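Local structure of klebicin C activity (Klebsiella pneumoniae, 7NNA) at residues Q43-Q54 / A130-Q141. The protein is a bacteriocin, a protein toxin of which this Tol-binding domain probably engages the import machinery of target bacteria, the efflux channel TolC apparently serving as entry route. Residues are numbered along the deposited sequence; the frame is centred on the assembly and turned at random.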
loop_
_atom_site.group_PDB
_atom_site.type_symbol
_atom_site.label_atom_id
_atom_site.label_comp_id
_atom_site.label_asym_id
_atom_site.label_seq_id
_atom_site.Cartn_x
_atom_site.Cartn_y
_atom_site.Cartn_z
ATOM N N GLN A 43 1.509 -4.013 -0.484
ATOM C CA GLN A 43 0.498 -3.155 -1.123
ATOM C C GLN A 43 1.069 -2.389 -2.341
ATOM O O GLN A 43 0.341 -2.170 -3.348
ATOM C CB GLN A 43 -0.047 -2.175 -0.083
ATOM C CG GLN A 43 -1.204 -1.301 -0.626
ATOM C CD GLN A 43 -2.328 -2.118 -1.199
ATOM O OE1 GLN A 43 -2.682 -3.142 -0.670
ATOM N NE2 GLN A 43 -2.940 -1.676 -2.278
ATOM N N ALA A 44 2.357 -1.953 -2.289
ATOM C CA ALA A 44 3.010 -1.359 -3.479
ATOM C C ALA A 44 3.043 -2.419 -4.613
ATOM O O ALA A 44 2.876 -2.075 -5.807
ATOM C CB ALA A 44 4.453 -0.968 -3.138
ATOM N N GLU A 45 3.309 -3.729 -4.252
ATOM C CA GLU A 45 3.270 -4.756 -5.296
ATOM C C GLU A 45 1.861 -4.914 -5.903
ATOM O O GLU A 45 1.732 -5.124 -7.101
ATOM C CB GLU A 45 3.857 -6.086 -4.817
ATOM C CG GLU A 45 5.334 -5.947 -4.458
ATOM C CD GLU A 45 6.217 -5.449 -5.594
ATOM O OE1 GLU A 45 6.086 -5.972 -6.719
ATOM O OE2 GLU A 45 6.998 -4.500 -5.372
ATOM N N ARG A 46 0.814 -4.814 -5.091
ATOM C CA ARG A 46 -0.571 -4.888 -5.611
ATOM C C ARG A 46 -0.890 -3.692 -6.465
ATOM O O ARG A 46 -1.543 -3.847 -7.505
ATOM C CB ARG A 46 -1.601 -5.057 -4.490
ATOM C CG ARG A 46 -1.763 -6.536 -4.154
ATOM C CD ARG A 46 -2.806 -6.837 -3.094
ATOM N NE ARG A 46 -2.539 -6.068 -1.897
ATOM C CZ ARG A 46 -2.049 -6.556 -0.772
ATOM N NH1 ARG A 46 -1.806 -7.861 -0.650
ATOM N NH2 ARG A 46 -1.817 -5.763 0.242
ATOM N N ALA A 47 -0.402 -2.496 -6.091
ATOM C CA ALA A 47 -0.614 -1.304 -6.970
ATOM C C ALA A 47 0.116 -1.524 -8.318
ATOM O O ALA A 47 -0.417 -1.179 -9.415
ATOM C CB ALA A 47 -0.107 -0.020 -6.247
ATOM N N LYS A 48 1.347 -2.028 -8.273
ATOM C CA LYS A 48 2.099 -2.238 -9.538
ATOM C C LYS A 48 1.408 -3.283 -10.385
ATOM O O LYS A 48 1.369 -3.147 -11.609
ATOM C CB LYS A 48 3.578 -2.643 -9.293
ATOM C CG LYS A 48 4.487 -1.521 -8.720
ATOM C CD LYS A 48 5.677 -2.133 -7.832
ATOM C CE LYS A 48 6.581 -3.042 -8.610
ATOM N NZ LYS A 48 7.899 -3.353 -7.841
ATOM N N ALA A 49 0.859 -4.325 -9.763
ATOM C CA ALA A 49 0.116 -5.340 -10.503
ATOM C C ALA A 49 -1.143 -4.717 -11.145
ATOM O O ALA A 49 -1.488 -5.051 -12.288
ATOM C CB ALA A 49 -0.261 -6.486 -9.575
ATOM N N ALA A 50 -1.811 -3.791 -10.446
ATOM C CA ALA A 50 -2.981 -3.102 -11.003
ATOM C C ALA A 50 -2.586 -2.137 -12.202
ATOM O O ALA A 50 -3.402 -1.952 -13.115
ATOM C CB ALA A 50 -3.720 -2.346 -9.885
HETATM N N MSE A 51 -1.389 -1.515 -12.195
HETATM C CA MSE A 51 -0.950 -0.658 -13.301
HETATM C C MSE A 51 -0.777 -1.565 -14.543
HETATM O O MSE A 51 -1.326 -1.238 -15.605
HETATM C CB MSE A 51 0.396 0.024 -12.997
HETATM C CG MSE A 51 0.363 0.944 -11.751
HETATM SE SE MSE A 51 2.146 1.551 -11.190
HETATM C CE MSE A 51 1.619 2.264 -9.574
ATOM N N LEU A 52 -0.159 -2.759 -14.358
ATOM C CA LEU A 52 0.042 -3.746 -15.440
ATOM C C LEU A 52 -1.301 -4.202 -16.051
ATOM O O LEU A 52 -1.466 -4.262 -17.292
ATOM C CB LEU A 52 0.852 -4.975 -14.910
ATOM C CG LEU A 52 1.098 -6.109 -15.957
ATOM C CD1 LEU A 52 2.485 -6.718 -15.830
ATOM C CD2 LEU A 52 -0.024 -7.209 -15.933
ATOM N N SER A 53 -2.264 -4.518 -15.187
ATOM C CA SER A 53 -3.578 -4.986 -15.646
ATOM C C SER A 53 -4.351 -3.865 -16.374
ATOM O O SER A 53 -5.128 -4.139 -17.297
ATOM C CB SER A 53 -4.381 -5.475 -14.450
ATOM O OG SER A 53 -5.668 -5.906 -14.851
ATOM N N GLN A 54 -4.175 -2.614 -15.926
ATOM C CA GLN A 54 -4.810 -1.456 -16.555
ATOM C C GLN A 54 -4.185 -1.252 -17.982
ATOM O O GLN A 54 -4.936 -1.071 -18.981
ATOM C CB GLN A 54 -4.576 -0.211 -15.649
ATOM C CG GLN A 54 -5.025 1.098 -16.270
ATOM C CD GLN A 54 -3.890 1.791 -16.963
ATOM O OE1 GLN A 54 -3.923 2.045 -18.186
ATOM N NE2 GLN A 54 -2.824 2.064 -16.212
ATOM N N ALA A 130 -10.515 -1.347 -14.517
ATOM C CA ALA A 130 -9.088 -1.517 -14.182
ATOM C C ALA A 130 -8.472 -0.178 -13.783
ATOM O O ALA A 130 -7.636 -0.153 -12.880
ATOM C CB ALA A 130 -8.353 -2.127 -15.372
ATOM N N LEU A 131 -8.940 0.961 -14.361
ATOM C CA LEU A 131 -8.443 2.279 -13.931
ATOM C C LEU A 131 -8.875 2.517 -12.488
ATOM O O LEU A 131 -8.043 2.947 -11.650
ATOM C CB LEU A 131 -8.994 3.400 -14.814
ATOM C CG LEU A 131 -8.336 3.579 -16.157
ATOM C CD1 LEU A 131 -9.117 4.582 -16.982
ATOM C CD2 LEU A 131 -6.904 4.068 -15.996
ATOM N N ARG A 132 -10.139 2.207 -12.170
ATOM C CA ARG A 132 -10.658 2.365 -10.804
ATOM C C ARG A 132 -9.942 1.459 -9.818
ATOM O O ARG A 132 -9.720 1.858 -8.669
ATOM C CB ARG A 132 -12.165 2.030 -10.794
ATOM C CG ARG A 132 -13.060 3.192 -10.346
ATOM C CD ARG A 132 -13.363 4.191 -11.443
ATOM N NE ARG A 132 -12.208 4.976 -11.895
ATOM C CZ ARG A 132 -11.988 5.316 -13.167
ATOM N NH1 ARG A 132 -10.933 6.048 -13.491
ATOM N NH2 ARG A 132 -12.821 4.919 -14.125
ATOM N N ALA A 133 -9.606 0.226 -10.237
ATOM C CA ALA A 133 -8.911 -0.710 -9.345
ATOM C C ALA A 133 -7.499 -0.238 -9.070
ATOM O O ALA A 133 -7.035 -0.379 -7.928
ATOM C CB ALA A 133 -8.895 -2.109 -9.944
ATOM N N GLN A 134 -6.816 0.361 -10.082
ATOM C CA GLN A 134 -5.442 0.927 -9.894
ATOM C C GLN A 134 -5.542 2.065 -8.893
ATOM O O GLN A 134 -4.720 2.160 -7.953
ATOM C CB GLN A 134 -4.809 1.490 -11.192
ATOM C CG GLN A 134 -3.422 2.215 -10.986
ATOM C CD GLN A 134 -2.825 2.730 -12.297
ATOM O OE1 GLN A 134 -3.130 2.202 -13.360
ATOM N NE2 GLN A 134 -1.905 3.746 -12.277
ATOM N N GLU A 135 -6.553 2.939 -9.079
ATOM C CA GLU A 135 -6.756 4.072 -8.174
ATOM C C GLU A 135 -6.954 3.577 -6.771
ATOM O O GLU A 135 -6.375 4.146 -5.842
ATOM C CB GLU A 135 -8.015 4.905 -8.599
ATOM C CG GLU A 135 -7.758 5.786 -9.794
ATOM C CD GLU A 135 -8.986 6.124 -10.639
ATOM O OE1 GLU A 135 -10.132 6.028 -10.134
ATOM O OE2 GLU A 135 -8.790 6.502 -11.818
ATOM N N GLU A 136 -7.798 2.543 -6.592
ATOM C CA GLU A 136 -8.050 2.016 -5.224
ATOM C C GLU A 136 -6.812 1.413 -4.598
ATOM O O GLU A 136 -6.578 1.619 -3.408
ATOM C CB GLU A 136 -9.225 1.006 -5.253
ATOM C CG GLU A 136 -9.521 0.296 -3.939
ATOM C CD GLU A 136 -9.905 1.188 -2.765
ATOM O OE1 GLU A 136 -10.257 2.366 -2.992
ATOM O OE2 GLU A 136 -9.819 0.710 -1.613
ATOM N N GLU A 137 -5.985 0.680 -5.362
ATOM C CA GLU A 137 -4.765 0.096 -4.765
ATOM C C GLU A 137 -3.769 1.237 -4.379
ATOM O O GLU A 137 -3.048 1.102 -3.405
ATOM C CB GLU A 137 -4.108 -0.884 -5.736
ATOM C CG GLU A 137 -4.945 -2.148 -5.949
ATOM C CD GLU A 137 -5.511 -2.861 -4.725
ATOM O OE1 GLU A 137 -4.809 -3.012 -3.702
ATOM O OE2 GLU A 137 -6.681 -3.296 -4.796
ATOM N N GLN A 138 -3.704 2.323 -5.168
ATOM C CA GLN A 138 -2.846 3.471 -4.837
ATOM C C GLN A 138 -3.408 4.180 -3.614
ATOM O O GLN A 138 -2.644 4.589 -2.753
ATOM C CB GLN A 138 -2.813 4.435 -6.030
ATOM C CG GLN A 138 -2.048 3.815 -7.199
ATOM C CD GLN A 138 -2.022 4.695 -8.459
ATOM O OE1 GLN A 138 -1.386 4.340 -9.439
ATOM N NE2 GLN A 138 -2.706 5.829 -8.505
ATOM N N ARG A 139 -4.735 4.281 -3.481
ATOM C CA ARG A 139 -5.342 4.918 -2.296
ATOM C C ARG A 139 -4.947 4.105 -1.040
ATOM O O ARG A 139 -4.552 4.692 0.017
ATOM C CB ARG A 139 -6.897 4.960 -2.448
ATOM C CG ARG A 139 -7.612 5.722 -1.306
ATOM C CD ARG A 139 -9.148 5.415 -1.203
ATOM N NE ARG A 139 -9.402 4.013 -0.810
ATOM C CZ ARG A 139 -9.301 3.539 0.429
ATOM N NH1 ARG A 139 -8.975 4.346 1.435
ATOM N NH2 ARG A 139 -9.496 2.253 0.671
ATOM N N LYS A 140 -5.095 2.774 -1.122
ATOM C CA LYS A 140 -4.775 1.930 0.040
ATOM C C LYS A 140 -3.290 2.023 0.386
ATOM O O LYS A 140 -2.913 2.010 1.567
ATOM C CB LYS A 140 -5.148 0.474 -0.244
ATOM C CG LYS A 140 -6.652 0.340 -0.402
ATOM C CD LYS A 140 -7.156 -1.074 -0.461
ATOM C CE LYS A 140 -6.630 -1.820 -1.627
ATOM N NZ LYS A 140 -6.955 -3.280 -1.560
ATOM N N GLN A 141 -2.433 2.047 -0.645
ATOM C CA GLN A 141 -0.996 2.192 -0.417
ATOM C C GLN A 141 -0.668 3.496 0.350
ATOM O O GLN A 141 0.095 3.451 1.321
ATOM C CB GLN A 141 -0.239 2.164 -1.772
ATOM C CG GLN A 141 1.294 2.079 -1.497
ATOM C CD GLN A 141 2.089 2.182 -2.790
ATOM O OE1 GLN A 141 1.616 1.735 -3.844
ATOM N NE2 GLN A 141 3.259 2.811 -2.742
#
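Ala130 sets its methyl against the backbone of Gln54, CB to CA 3.8 Å, and a residue this small lets the two segments run close, their axes approaching to 8.5 Å. Leu131 adds a greasy flank: its CD2 lies 3.5 Å from CG of Gln54, whose aliphatic stem it covers. At Gln134 the extended chain, with CG trans to the backbone N (chi1 174°), carries the amide across the CG of Met51 (present as selenomethionine). Its OE1 receives NE2 of Gln54 at 2.9 Å, in the carbonyl plane, while its own NE2 is given to Gln138 OE1 one turn on; glutamine suits the place because it donates and accepts at once. The methyl of Ala50 packs against Gln134 CA.

Glu137 is a knob in the hole formed by Gln43, Arg46, Ala47 and Ala50, the two alanines making way for its stem. Gln43 bends at chi2 (55°) to bring NE2 to both Glu137 OE1, at 2.7 Å, and Glu137 O, at 3.0 Å. The carboxylate oxygen is met on its anti side, somewhat out of the carboxylate plane, and Lys140 NZ forms a salt bridge to it. In the conformer given, Arg46 NE and NH2 both donate to Gln43 OE1, which would help hold the amide's rotation. Gln141 lays OE1 3.4 Å from the Ala47 methyl, while its NE2 bonds to Glu145.

The segments 43-54 and 130-141 cross at -164°, nearly antiparallel, within the long coiled-coil hairpin of helices 14-79 and 93-197; Ala130 also touches Ala57 and Gln141 touches Gln40, just beyond the two ends of 43-54.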